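Local coordinates for BIFUNCTIONAL PROTEIN Proline utilization A (PutA) (Corynebacterium freiburgense, PDB 5UX5), which catalyses both steps of proline breakdown to glutamate, pairing an FAD-dependent proline dehydrogenase with an NAD-dependent aldehyde dehydrogenase that oxidises glutamate semialdehyde, at residues L249-E253 and E254-L258; L363-R367 and G368-Q372; L480-A483 and R484-D488; E785-L788 and V789-E792; T960-R963 and C964-N967. All coordinates share one frame; numbering follows the deposited sequence.

Contact 1: residues L249-E253 and E254-L258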
# COMPACT_ATOMS: atom_id res chain seq x y z
N LEU A 249 -12.45 -8.31 28.81
CA LEU A 249 -12.41 -9.71 29.18
C LEU A 249 -12.23 -9.89 30.68
O LEU A 249 -12.91 -10.72 31.30
CB LEU A 249 -11.29 -10.42 28.43
CG LEU A 249 -11.39 -11.94 28.34
CD1 LEU A 249 -12.68 -12.31 27.65
CD2 LEU A 249 -10.21 -12.47 27.55
N LEU A 250 -11.38 -9.07 31.29
CA LEU A 250 -11.06 -9.23 32.69
C LEU A 250 -12.15 -8.70 33.63
O LEU A 250 -12.01 -8.85 34.85
CB LEU A 250 -9.72 -8.54 33.00
CG LEU A 250 -8.49 -9.25 32.45
CD1 LEU A 250 -7.21 -8.66 33.04
CD2 LEU A 250 -8.58 -10.74 32.75
N MET A 251 -13.21 -8.07 33.11
CA MET A 251 -14.32 -7.64 33.95
C MET A 251 -15.50 -8.61 33.88
O MET A 251 -16.44 -8.48 34.67
CB MET A 251 -14.79 -6.23 33.58
CG MET A 251 -13.80 -5.12 33.91
SD MET A 251 -13.27 -5.11 35.63
CE MET A 251 -14.79 -4.66 36.47
N GLU A 252 -15.48 -9.57 32.96
CA GLU A 252 -16.53 -10.57 32.89
C GLU A 252 -16.57 -11.37 34.19
O GLU A 252 -15.53 -11.62 34.81
CB GLU A 252 -16.28 -11.49 31.70
CG GLU A 252 -16.49 -10.80 30.42
CD GLU A 252 -16.15 -11.64 29.21
OE1 GLU A 252 -16.01 -12.88 29.34
OE2 GLU A 252 -16.00 -11.04 28.12
N GLU A 253 -17.78 -11.72 34.64
CA GLU A 253 -17.91 -12.39 35.93
C GLU A 253 -16.99 -13.59 36.04
O GLU A 253 -16.28 -13.76 37.03
CB GLU A 253 -19.36 -12.83 36.13
CG GLU A 253 -19.84 -12.94 37.54
CD GLU A 253 -21.14 -13.73 37.58
OE1 GLU A 253 -21.71 -13.96 38.68
OE2 GLU A 253 -21.58 -14.13 36.48
N GLU A 254 -16.89 -14.34 34.96
CA GLU A 254 -16.09 -15.55 34.94
C GLU A 254 -14.63 -15.27 35.29
O GLU A 254 -13.99 -16.03 36.01
CB GLU A 254 -16.23 -16.17 33.55
CG GLU A 254 -15.49 -17.42 33.28
CD GLU A 254 -15.71 -17.87 31.85
OE1 GLU A 254 -16.10 -17.03 30.99
OE2 GLU A 254 -15.54 -19.09 31.59
N PHE A 255 -14.09 -14.14 34.81
CA PHE A 255 -12.66 -13.88 34.90
C PHE A 255 -12.31 -12.80 35.90
O PHE A 255 -11.16 -12.35 35.92
CB PHE A 255 -12.10 -13.50 33.52
CG PHE A 255 -12.35 -14.54 32.47
CD1 PHE A 255 -11.79 -15.80 32.57
CD2 PHE A 255 -13.13 -14.24 31.36
CE1 PHE A 255 -12.02 -16.77 31.60
CE2 PHE A 255 -13.36 -15.20 30.37
CZ PHE A 255 -12.80 -16.46 30.49
N LEU A 256 -13.25 -12.40 36.75
CA LEU A 256 -13.02 -11.23 37.58
C LEU A 256 -11.86 -11.42 38.54
O LEU A 256 -11.18 -10.45 38.89
CB LEU A 256 -14.29 -10.89 38.36
CG LEU A 256 -14.25 -9.46 38.94
CD1 LEU A 256 -13.89 -8.41 37.86
CD2 LEU A 256 -15.50 -9.06 39.73
N GLY A 257 -11.57 -12.66 38.94
CA GLY A 257 -10.49 -12.88 39.89
C GLY A 257 -9.19 -13.42 39.32
O GLY A 257 -8.34 -13.89 40.08
N LEU A 258 -8.98 -13.29 38.01
CA LEU A 258 -7.80 -13.81 37.34
C LEU A 258 -6.78 -12.70 37.14
O LEU A 258 -7.07 -11.69 36.48
CB LEU A 258 -8.16 -14.44 36.00
CG LEU A 258 -7.01 -15.05 35.20
CD1 LEU A 258 -6.33 -16.14 36.01
CD2 LEU A 258 -7.51 -15.58 33.86
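Phe255 donates its backbone N-H to the carbonyl O of Glu252, N to O 2.9 Å, and this is the firmer of the two backbone bonds across the contact. The N-H···O angle is 139°. One residue on, Leu256 N reaches Glu253 O at 3.3 Å, a straight but weak bond. The carbonyl of Leu250 is taken by the NE of Arg285 on helix 271-287, and the same arginine uses NH1 on Leu258 O, so that one arginine ties the end of helix 239-251 to the last residue of the turn.

This is the exit from helix 239-251 of the proline dehydrogenase barrel, where the chain winds through a type I turn, Phe255 to Leu258, before strand 260-265. The Phe255 ring lies beside the Glu252 side chain, both pointing the same way, with Glu252 OE1 near the ring plane at 3.7 Å from Phe255 CE2. Leu249 CD1 crosses to that same CE2 at 4.0 Å, and Glu254 CG covers one ring face. Two like-charged carboxylates come close here, but each has its own arginine from helix 202-221: Glu252 OE1 pairs with Arg214 and Glu254 OE2 with Arg218. Leu256, with CG swung anti to its amide nitrogen (chi1 -164°), brings CD1 to 4.0 Å from Met251 SD, and Met251 in turn packs on Phe281 of helix 271-287.

Contact 2: residues L363-R367 and G368-Q372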
# COMPACT_ATOMS: atom_id res chain seq x y z
N LEU A 363 13.56 2.36 43.17
CA LEU A 363 12.26 2.97 43.42
C LEU A 363 11.40 2.05 44.29
O LEU A 363 10.76 2.51 45.24
CB LEU A 363 11.55 3.29 42.10
CG LEU A 363 11.92 4.53 41.30
CD1 LEU A 363 11.11 4.58 40.00
CD2 LEU A 363 11.73 5.82 42.11
N SER A 364 11.38 0.74 43.98
CA SER A 364 10.54 -0.19 44.73
C SER A 364 10.94 -0.25 46.19
O SER A 364 10.09 -0.31 47.08
CB SER A 364 10.60 -1.58 44.11
OG SER A 364 11.89 -2.16 44.27
N VAL A 365 12.25 -0.24 46.46
CA VAL A 365 12.73 -0.28 47.82
C VAL A 365 12.42 1.02 48.56
O VAL A 365 11.90 0.99 49.68
CB VAL A 365 14.22 -0.61 47.82
CG1 VAL A 365 14.77 -0.51 49.23
CG2 VAL A 365 14.42 -2.01 47.25
N GLU A 366 12.67 2.17 47.94
CA GLU A 366 12.43 3.45 48.61
C GLU A 366 10.96 3.65 48.96
O GLU A 366 10.64 4.27 49.98
CB GLU A 366 12.92 4.60 47.72
CG GLU A 366 12.61 6.03 48.18
CD GLU A 366 13.15 6.37 49.55
OE1 GLU A 366 12.54 7.23 50.23
OE2 GLU A 366 14.19 5.80 49.95
N ARG A 367 10.07 3.09 48.16
CA ARG A 367 8.65 3.34 48.29
C ARG A 367 7.91 2.19 48.92
O ARG A 367 6.70 2.29 49.11
CB ARG A 367 8.04 3.67 46.93
CG ARG A 367 8.71 4.84 46.25
CD ARG A 367 7.87 5.31 45.11
NE ARG A 367 8.42 6.46 44.42
CZ ARG A 367 8.15 6.75 43.15
NH1 ARG A 367 7.35 5.95 42.46
NH2 ARG A 367 8.68 7.81 42.57
N GLY A 368 8.60 1.07 49.18
CA GLY A 368 7.97 -0.08 49.80
C GLY A 368 7.00 -0.84 48.92
O GLY A 368 6.02 -1.40 49.44
N VAL A 369 7.23 -0.88 47.61
CA VAL A 369 6.34 -1.59 46.69
C VAL A 369 7.06 -2.77 46.02
O VAL A 369 6.72 -3.15 44.89
CB VAL A 369 5.75 -0.61 45.65
CG1 VAL A 369 4.97 0.49 46.37
CG2 VAL A 369 6.83 -0.00 44.72
N GLU A 370 8.01 -3.39 46.74
CA GLU A 370 8.80 -4.50 46.19
C GLU A 370 7.93 -5.65 45.68
O GLU A 370 8.34 -6.39 44.78
CB GLU A 370 9.77 -5.05 47.24
CG GLU A 370 10.85 -4.09 47.71
CD GLU A 370 10.51 -3.37 49.01
OE1 GLU A 370 11.47 -2.98 49.71
OE2 GLU A 370 9.31 -3.22 49.34
N THR A 371 6.74 -5.83 46.25
CA THR A 371 5.86 -6.90 45.81
C THR A 371 5.07 -6.55 44.55
O THR A 371 4.18 -7.31 44.15
CB THR A 371 4.91 -7.28 46.95
OG1 THR A 371 4.13 -6.14 47.32
CG2 THR A 371 5.72 -7.82 48.13
N GLN A 372 5.35 -5.43 43.92
CA GLN A 372 4.79 -5.14 42.62
C GLN A 372 5.83 -5.21 41.51
O GLN A 372 5.49 -4.94 40.36
CB GLN A 372 4.12 -3.76 42.61
CG GLN A 372 2.65 -3.79 42.95
CD GLN A 372 2.42 -3.91 44.43
OE1 GLN A 372 2.95 -3.11 45.21
NE2 GLN A 372 1.67 -4.93 44.84
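With CG turned away from its carbonyl carbon (chi1 -64°) and the chain bent at chi2 (97°), Glu370 folds back over the last turn of helix 354-367. Its OE1 comes to 3.5 Å from Val365 CA, and its CD to 3.6 Å from Ser364 O. The Glu370 and Val365 side chains meet at a slant, Val365 CG2 lying 4.0 Å from Glu370 OE1. Val369 sets CG2 against Ser364 CA at 3.7 Å.

Gly368, at positive phi (71°), ends the helix in a Schellman motif. Val369 N donates to Ser364 O at 3.0 Å, while Gly368 N makes a weak bond to Val365 O at 3.3 Å. Ser364 OG turns back to Tyr361 O, one turn earlier in the helix.

Arg367 runs out straight from CG to NE, and one face of its guanidinium is covered by Leu363 CD2. Salt bridges to Asp16 at the start of helix 16-31 and Asp335 of helix 323-337 hold the group, as does a bond to Leu338 O. Arg367 thus ties the end of helix 354-367 to helices 16-31 and 323-337, and from the cap the chain enters barrel strand 373-378, beside strand 345-350.

Contact 3: residues L480-A483 and R484-D488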
# COMPACT_ATOMS: atom_id res chain seq x y z
N LEU A 480 -11.63 5.91 13.72
CA LEU A 480 -12.61 4.84 13.88
C LEU A 480 -13.97 5.36 14.33
O LEU A 480 -14.98 4.67 14.15
CB LEU A 480 -12.11 3.79 14.88
CG LEU A 480 -10.79 3.13 14.46
CD1 LEU A 480 -10.25 2.20 15.52
CD2 LEU A 480 -10.98 2.41 13.14
N GLU A 481 -14.02 6.57 14.88
CA GLU A 481 -15.31 7.09 15.32
C GLU A 481 -16.13 7.59 14.13
O GLU A 481 -17.32 7.26 14.03
CB GLU A 481 -15.13 8.17 16.38
CG GLU A 481 -16.40 8.98 16.77
CD GLU A 481 -17.65 8.14 17.19
OE1 GLU A 481 -18.77 8.72 17.18
OE2 GLU A 481 -17.54 6.94 17.55
N TRP A 482 -15.51 8.37 13.21
CA TRP A 482 -16.28 8.83 12.06
C TRP A 482 -16.47 7.73 11.02
O TRP A 482 -17.42 7.79 10.23
CB TRP A 482 -15.66 10.10 11.41
CG TRP A 482 -14.27 10.02 10.76
CD1 TRP A 482 -13.14 10.66 11.18
CD2 TRP A 482 -13.90 9.29 9.57
NE1 TRP A 482 -12.08 10.37 10.34
CE2 TRP A 482 -12.52 9.53 9.34
CE3 TRP A 482 -14.60 8.46 8.68
CZ2 TRP A 482 -11.82 8.96 8.26
CZ3 TRP A 482 -13.91 7.89 7.61
CH2 TRP A 482 -12.53 8.15 7.41
N ALA A 483 -15.63 6.69 11.05
CA ALA A 483 -15.85 5.54 10.18
C ALA A 483 -17.16 4.81 10.54
O ALA A 483 -17.85 4.29 9.65
CB ALA A 483 -14.65 4.60 10.26
N ARG A 484 -17.54 4.81 11.82
CA ARG A 484 -18.81 4.23 12.21
C ARG A 484 -20.00 5.03 11.69
O ARG A 484 -21.05 4.44 11.40
CB ARG A 484 -18.89 4.13 13.73
CG ARG A 484 -18.09 2.98 14.33
CD ARG A 484 -18.20 2.98 15.84
NE ARG A 484 -17.06 2.32 16.48
CZ ARG A 484 -16.03 2.97 17.03
NH1 ARG A 484 -16.01 4.29 17.02
NH2 ARG A 484 -15.04 2.30 17.60
N THR A 485 -19.88 6.35 11.58
CA THR A 485 -21.00 7.23 11.28
C THR A 485 -21.12 7.60 9.79
O THR A 485 -21.76 8.60 9.47
CB THR A 485 -20.94 8.52 12.12
OG1 THR A 485 -19.88 9.38 11.66
CG2 THR A 485 -20.75 8.20 13.61
N LEU A 486 -20.57 6.80 8.89
CA LEU A 486 -20.62 7.18 7.47
C LEU A 486 -22.05 7.15 6.94
O LEU A 486 -22.88 6.34 7.35
CB LEU A 486 -19.72 6.26 6.64
CG LEU A 486 -18.21 6.53 6.63
CD1 LEU A 486 -17.51 5.53 5.74
CD2 LEU A 486 -17.88 7.97 6.18
N GLU A 487 -22.34 8.05 6.01
CA GLU A 487 -23.69 8.20 5.49
C GLU A 487 -23.84 7.54 4.12
O GLU A 487 -22.88 7.05 3.54
CB GLU A 487 -24.05 9.69 5.43
CG GLU A 487 -23.96 10.36 6.80
CD GLU A 487 -24.50 11.76 6.78
OE1 GLU A 487 -23.89 12.61 6.11
OE2 GLU A 487 -25.55 12.00 7.41
N ASP A 488 -25.08 7.53 3.61
CA ASP A 488 -25.43 6.91 2.33
C ASP A 488 -26.07 7.98 1.44
O ASP A 488 -27.29 7.99 1.22
CB ASP A 488 -26.37 5.71 2.54
CG ASP A 488 -26.80 5.04 1.23
OD1 ASP A 488 -26.27 5.40 0.16
OD2 ASP A 488 -27.64 4.11 1.29
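Arg484 and Glu481 supply the charged part of this contact: Arg484 NH1 and Glu481 OE2 stand 3.1 Å apart in a salt bridge whose hydrogen bond is weak, bent to 121° at the proton. The two side chains cross at about a right angle, and the carboxylate meets the edge of the guanidinium with the planes 40° apart. Glu481 gets there by a bend at chi2, whereas Arg484 stays extended from CG to NE and lays one face of its guanidinium over Leu480 O. Arg484 NE also has a long, weak ion pair with Asp203.

Backbone bonds are all weak, as the last turn of the helix runs out. Arg484 N is shared between Leu480 O at 3.5 Å and Glu481 O at 3.3 Å, and Thr485 N reaches Trp482 O at 3.2 Å. That last carbonyl also accepts Thr485 OG1 at 3.3 Å, the hydroxyl tilted 28° from its plane, so one oxygen receives both donors of the threonine.

Apolar packing is lighter. Leu486 lies alongside Trp482, both pointing the same way, with Leu486 CD2 4.2 Å from Trp482 CE3.

Helix 477-484 ends here, between the two catalytic domains. Leu480 and Arg484 rest on Ile202 of helix 202-221, on the proline dehydrogenase side, while Trp482 and Leu486 pack on Leu539 of helix 535-544 and Ala483 and Leu486 on Ile550 of helix 550-574.

Contact 4: residues E785-L788 and V789-E792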
# COMPACT_ATOMS: atom_id res chain seq x y z
N GLU A 785 -6.90 -28.39 -14.87
CA GLU A 785 -6.94 -27.43 -13.77
C GLU A 785 -7.80 -27.98 -12.62
O GLU A 785 -8.58 -28.91 -12.79
CB GLU A 785 -7.49 -26.09 -14.27
CG GLU A 785 -6.65 -25.51 -15.44
CD GLU A 785 -7.14 -24.16 -15.96
OE1 GLU A 785 -8.32 -23.82 -15.72
OE2 GLU A 785 -6.32 -23.43 -16.59
N SER A 786 -7.61 -27.40 -11.44
CA SER A 786 -8.42 -27.76 -10.28
C SER A 786 -8.61 -26.51 -9.43
O SER A 786 -7.82 -25.57 -9.51
CB SER A 786 -7.77 -28.89 -9.48
OG SER A 786 -6.38 -28.68 -9.37
N TRP A 787 -9.69 -26.48 -8.65
CA TRP A 787 -9.91 -25.42 -7.67
C TRP A 787 -9.17 -25.78 -6.39
O TRP A 787 -9.50 -26.77 -5.74
CB TRP A 787 -11.39 -25.22 -7.35
CG TRP A 787 -12.22 -24.53 -8.37
CD1 TRP A 787 -13.32 -25.03 -9.01
CD2 TRP A 787 -12.06 -23.19 -8.87
NE1 TRP A 787 -13.84 -24.10 -9.88
CE2 TRP A 787 -13.08 -22.96 -9.82
CE3 TRP A 787 -11.13 -22.17 -8.62
CZ2 TRP A 787 -13.22 -21.76 -10.50
CZ3 TRP A 787 -11.26 -20.96 -9.31
CH2 TRP A 787 -12.29 -20.77 -10.24
N LEU A 788 -8.17 -24.96 -6.02
CA LEU A 788 -7.61 -25.02 -4.67
C LEU A 788 -8.57 -24.38 -3.67
O LEU A 788 -8.65 -24.81 -2.51
CB LEU A 788 -6.26 -24.31 -4.60
CG LEU A 788 -5.11 -24.94 -5.37
CD1 LEU A 788 -3.86 -24.12 -5.14
CD2 LEU A 788 -4.94 -26.38 -4.95
N VAL A 789 -9.24 -23.32 -4.09
CA VAL A 789 -10.35 -22.72 -3.36
C VAL A 789 -11.39 -22.39 -4.43
O VAL A 789 -11.06 -21.70 -5.40
CB VAL A 789 -9.93 -21.45 -2.59
CG1 VAL A 789 -11.13 -20.80 -1.93
CG2 VAL A 789 -8.83 -21.75 -1.56
N LYS A 790 -12.65 -22.91 -4.28
CA LYS A 790 -13.67 -22.71 -5.33
C LYS A 790 -14.60 -21.57 -4.93
O LYS A 790 -15.14 -21.57 -3.83
CB LYS A 790 -14.48 -24.00 -5.56
CG LYS A 790 -15.56 -23.91 -6.68
CD LYS A 790 -16.38 -25.20 -6.80
CE LYS A 790 -17.82 -24.94 -7.32
NZ LYS A 790 -18.08 -25.19 -8.79
N PRO A 791 -14.83 -20.60 -5.81
CA PRO A 791 -15.69 -19.47 -5.44
C PRO A 791 -17.09 -19.95 -5.14
O PRO A 791 -17.54 -20.94 -5.70
CB PRO A 791 -15.68 -18.59 -6.70
CG PRO A 791 -14.59 -19.15 -7.57
CD PRO A 791 -14.43 -20.57 -7.23
N GLU A 792 -17.76 -19.27 -4.21
CA GLU A 792 -19.14 -19.60 -3.89
C GLU A 792 -20.02 -18.37 -4.06
O GLU A 792 -19.60 -17.25 -3.77
CB GLU A 792 -19.26 -20.15 -2.47
CG GLU A 792 -18.90 -21.63 -2.37
CD GLU A 792 -17.93 -21.93 -1.23
OE1 GLU A 792 -17.11 -22.86 -1.38
OE2 GLU A 792 -17.99 -21.22 -0.18
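Trp787 presents one face of its indole to both Lys790 and Pro791, and this packing makes up most of the contact. Pro791 CD sits almost straight above the six-membered ring, 3.5 Å from its centroid and 5° off the normal. Lys790 CG lies over the five-membered ring, 3.7 Å from that centroid and 21° off the normal. Both are CH-pi contacts; Pro791 CD, bonded to the ring nitrogen, is the more polarised carbon of the two. The proline side chain runs at about a right angle to that of Trp787, the lysine at a slant. Lys790 CG is anti to the amide nitrogen (chi1 -178°), which carries the methylenes out along the indole, and Lys790 CG comes to 3.4 Å from Trp787 CD1. Val789 O approaches the same ring system obliquely, 3.3 Å from Trp787 CE3.

The chain turns a corner at Leu788, which brings Lys790 and Pro791 round to the indole. Leu788 and Val789 both face Ile805 of strand 804-807, a classic beta bulge, and both bond to Ile805 through their backbones. Farther out, Leu788 and Val789 pack on Ile745 of helix 740-750, and Trp787 touches Arg806 and Val824, while Trp801 lies against Pro791.

Contact 5: residues T960-R963 and C964-N967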
# COMPACT_ATOMS: atom_id res chain seq x y z
N THR A 960 10.14 10.95 -5.74
CA THR A 960 9.64 11.10 -4.39
C THR A 960 10.70 10.85 -3.34
O THR A 960 10.61 11.40 -2.23
CB THR A 960 8.40 10.21 -4.14
OG1 THR A 960 8.60 8.92 -4.69
CG2 THR A 960 7.10 10.83 -4.77
N GLY A 961 11.69 10.03 -3.65
CA GLY A 961 12.87 9.91 -2.81
C GLY A 961 12.68 9.28 -1.46
O GLY A 961 13.49 9.55 -0.57
N LEU A 962 11.69 8.40 -1.30
CA LEU A 962 11.45 7.69 -0.04
C LEU A 962 12.65 6.83 0.34
O LEU A 962 13.31 6.27 -0.52
CB LEU A 962 10.24 6.77 -0.14
CG LEU A 962 8.92 7.37 -0.59
CD1 LEU A 962 7.82 6.33 -0.56
CD2 LEU A 962 8.60 8.46 0.31
N ARG A 963 12.90 6.69 1.65
CA ARG A 963 13.95 5.76 2.09
C ARG A 963 13.56 4.30 1.82
O ARG A 963 14.33 3.56 1.21
CB ARG A 963 14.26 5.98 3.57
CG ARG A 963 15.42 6.97 3.85
CD ARG A 963 15.34 7.66 5.25
NE ARG A 963 14.27 8.66 5.31
CZ ARG A 963 13.16 8.56 6.05
NH1 ARG A 963 12.24 9.53 6.01
NH2 ARG A 963 12.95 7.49 6.83
N CYS A 964 12.35 3.90 2.19
CA CYS A 964 12.03 2.47 2.22
C CYS A 964 11.60 1.91 0.86
O CYS A 964 11.46 0.69 0.72
CB CYS A 964 10.91 2.21 3.22
SG CYS A 964 9.38 3.00 2.69
N GLU A 965 11.38 2.75 -0.13
CA GLU A 965 10.86 2.27 -1.40
C GLU A 965 11.44 3.11 -2.53
O GLU A 965 11.24 4.32 -2.59
CB GLU A 965 9.34 2.34 -1.40
CG GLU A 965 8.68 1.82 -2.63
CD GLU A 965 7.19 1.81 -2.49
OE1 GLU A 965 6.54 2.87 -2.69
OE2 GLU A 965 6.66 0.72 -2.14
N SER A 966 12.17 2.46 -3.43
CA SER A 966 12.65 3.09 -4.65
C SER A 966 11.52 3.19 -5.67
O SER A 966 10.90 2.19 -6.01
CB SER A 966 13.81 2.29 -5.23
OG SER A 966 14.14 2.80 -6.50
N ASN A 967 11.24 4.40 -6.13
CA ASN A 967 10.17 4.61 -7.11
C ASN A 967 10.74 5.36 -8.32
O ASN A 967 10.91 6.58 -8.27
CB ASN A 967 8.99 5.33 -6.47
CG ASN A 967 8.27 4.45 -5.44
OD1 ASN A 967 7.61 3.47 -5.80
ND2 ASN A 967 8.37 4.80 -4.15
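The loop that leads from helix 936-953 into strand 965-980 doubles back here on the start of that strand, and the two runs point 150° apart. Leu962 fills the bend: Leu962 CB lies 3.6 Å from Glu965 O, and Leu962 CD1 reaches 3.9 Å from Asn967 ND2. Leu962 and Asn967 cross at a slant, as do Thr960 and Asn967, where Thr960 OG1 approaches Asn967 CB at 4.0 Å.

Within the strand Asn967 ND2 donates to Glu965 OE1 at 3.0 Å, with an N-H···O angle of 156°. The carboxylate oxygen lies in the amide plane and uses its anti lone pair, which holds the amide and the acid together, with Leu962 CD1 close to both. Glu965 OE2 has its own partner in Arg875, and Asn967 OD1 accepts from Ser1062 and Gln885, which is consistent with the assigned oxygen and nitrogen ends of the amide.

Strand 965-980 runs antiparallel to strand 1056-1064, and Cys964 and Ser966 join the residues Asn1065 and Thr1063 through their backbones. The bend is also tied to the proline dehydrogenase part: Glu311 of helix 303-313 receives the amide N-H of Arg963 on OE1 and that of Cys964 on OE2, and Cys964 rests on Val308 and Leu312 of the same helix.

Followed from the N terminus, the five contacts come in series, each a local turn that closes before the next opens, so none nests in or crosses another. Contacts 1 and 2 are both helix-to-strand exits of the proline dehydrogenase barrel, their centres about 27 Å apart. Contact 3, about 31 Å centre to centre from contact 1, ends a helix between the two catalytic domains; its Ile202 neighbour begins helix 202-221, whose later arginines pair with the glutamates of contact 1. Contact 4 turns a strand corner in the aldehyde dehydrogenase part. Contact 5, about 38 Å from it between centres, leads into strand 965-980 and leans back on barrel helix 303-313.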